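Local atomic coordinates of DNA replication licensing factor MCM related protein (Thermoplasma acidophilum, PDB entry 4ME3), a protein that probably unwinds DNA as an ATP-dependent MCM helicase in archaeal replication, this chain being its N-terminal, zinc-binding and probably single-stranded-DNA-binding part. Residues A[98-102]-A[261-265]. Sequence-based numbering, arbitrary orientation.
Sequences LRIKD and AINVR
Arg99 runs its side chain past the carbonyl oxygen of Ile262. Its CB lies 3.5 Å from Ile262 O, CG follows at much the same distance, and CD comes to 3.2 Å from that oxygen, so the aliphatic part passes alongside the carbonyl before the guanidinium folds back. With CG anti to the carbonyl carbon (chi1 -59°) and the chain extended as far as NE, the turn comes at the last torsion: NE and CZ stand back, each 4.0 Å from Ile262 O, and NH1 then donates to it over 3.1 Å. That bond is moderately bent (N-H...O 148°), its donor above the carbonyl plane and not on a lone pair. NH1 also gives a hydrogen to a water that in turn donates to Ala261 O, while NH2 forms a salt bridge with Asp223. Cut back to an alanine, this position would probably cost Asp223 this salt bridge and the carbonyl of Ile262 this donor. Strand 98-101 pairs in parallel with strand 46-50 in the helical first portion of this N-terminal region; the contact joins it to the OB-fold portion, where the chain turns a corner at Ile262 from strand 250-261 into 263-267, antiparallel to strand 233-247, and Ile262 and Asn263 form a classic β bulge opposite Asp237. At the bulge, Ile262 CG2 approaches Ile100 N at 3.6 Å, and CB of Asn263 lies 3.3 Å from Ile100 O; both backbone atoms are buried here without a polar partner in the model. Asn263 ND2 bonds to Asp237 and sits 3.5 Å above one face of the Arg265 guanidinium, toward its rim.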
# COMPACT_ATOMS: atom_id res chain seq x y z
N LEU A 98 -5.15 -0.80 -5.29
CA LEU A 98 -4.88 -0.82 -6.71
C LEU A 98 -3.51 -1.45 -6.89
O LEU A 98 -2.52 -0.96 -6.35
CB LEU A 98 -4.90 0.61 -7.27
CG LEU A 98 -4.66 0.78 -8.77
CD1 LEU A 98 -5.62 -0.07 -9.58
CD2 LEU A 98 -4.79 2.25 -9.14
N ARG A 99 -3.46 -2.55 -7.63
CA ARG A 99 -2.23 -3.30 -7.82
C ARG A 99 -1.85 -3.36 -9.29
O ARG A 99 -2.72 -3.34 -10.17
CB ARG A 99 -2.37 -4.71 -7.25
CG ARG A 99 -2.70 -4.73 -5.77
CD ARG A 99 -2.68 -6.13 -5.19
NE ARG A 99 -3.01 -6.13 -3.76
CZ ARG A 99 -2.21 -5.66 -2.81
NH1 ARG A 99 -1.02 -5.15 -3.13
NH2 ARG A 99 -2.59 -5.69 -1.54
N ILE A 100 -0.55 -3.41 -9.55
CA ILE A 100 -0.04 -3.48 -10.91
C ILE A 100 0.44 -4.90 -11.20
O ILE A 100 1.16 -5.49 -10.40
CB ILE A 100 1.15 -2.51 -11.11
CG1 ILE A 100 0.77 -1.09 -10.67
CG2 ILE A 100 1.60 -2.50 -12.56
CD1 ILE A 100 -0.45 -0.54 -11.37
N LYS A 101 0.04 -5.44 -12.35
CA LYS A 101 0.50 -6.75 -12.77
C LYS A 101 1.10 -6.66 -14.18
O LYS A 101 1.12 -5.58 -14.78
CB LYS A 101 -0.65 -7.76 -12.76
CG LYS A 101 -1.78 -7.41 -13.71
CD LYS A 101 -2.84 -8.51 -13.77
CE LYS A 101 -3.98 -8.10 -14.68
NZ LYS A 101 -5.06 -9.13 -14.75
N ASP A 102 1.60 -7.78 -14.68
CA ASP A 102 2.14 -7.86 -16.03
C ASP A 102 3.36 -6.95 -16.22
O ASP A 102 3.49 -6.27 -17.24
CB ASP A 102 1.06 -7.54 -17.06
CG ASP A 102 -0.13 -8.49 -16.98
OD1 ASP A 102 0.04 -9.64 -16.52
OD2 ASP A 102 -1.24 -8.09 -17.39
N ALA A 261 5.27 -5.27 -0.97
CA ALA A 261 4.71 -6.04 -2.07
C ALA A 261 3.49 -5.38 -2.70
O ALA A 261 2.56 -4.97 -2.00
CB ALA A 261 4.37 -7.44 -1.61
N ILE A 262 3.50 -5.27 -4.02
CA ILE A 262 2.35 -4.81 -4.79
C ILE A 262 1.70 -5.97 -5.54
O ILE A 262 0.48 -6.01 -5.72
CB ILE A 262 2.75 -3.71 -5.79
CG1 ILE A 262 3.24 -2.47 -5.06
CG2 ILE A 262 1.58 -3.36 -6.69
CD1 ILE A 262 2.21 -1.82 -4.17
N ASN A 263 2.53 -6.92 -5.97
CA ASN A 263 2.07 -8.09 -6.72
C ASN A 263 3.01 -9.26 -6.44
O ASN A 263 4.22 -9.08 -6.32
CB ASN A 263 2.03 -7.77 -8.22
CG ASN A 263 1.38 -8.88 -9.04
OD1 ASN A 263 0.34 -9.42 -8.67
ND2 ASN A 263 2.00 -9.21 -10.16
N VAL A 264 2.44 -10.46 -6.33
CA VAL A 264 3.22 -11.65 -6.00
C VAL A 264 2.86 -12.79 -6.94
O VAL A 264 1.68 -13.03 -7.22
CB VAL A 264 2.96 -12.10 -4.55
CG1 VAL A 264 3.55 -13.48 -4.30
CG2 VAL A 264 3.53 -11.09 -3.56
N ARG A 265 3.88 -13.49 -7.43
CA ARG A 265 3.68 -14.67 -8.27
C ARG A 265 4.55 -15.82 -7.78
O ARG A 265 5.69 -15.60 -7.36
CB ARG A 265 4.03 -14.37 -9.73
CG ARG A 265 3.05 -13.43 -10.42
CD ARG A 265 1.70 -14.10 -10.66
NE ARG A 265 0.79 -13.20 -11.37
CZ ARG A 265 -0.01 -12.31 -10.78
NH1 ARG A 265 -0.02 -12.18 -9.46
NH2 ARG A 265 -0.79 -11.54 -11.52
O HOH W 1 0.29 -3.28 -1.84
O HOH W 2 1.93 -10.32 -12.98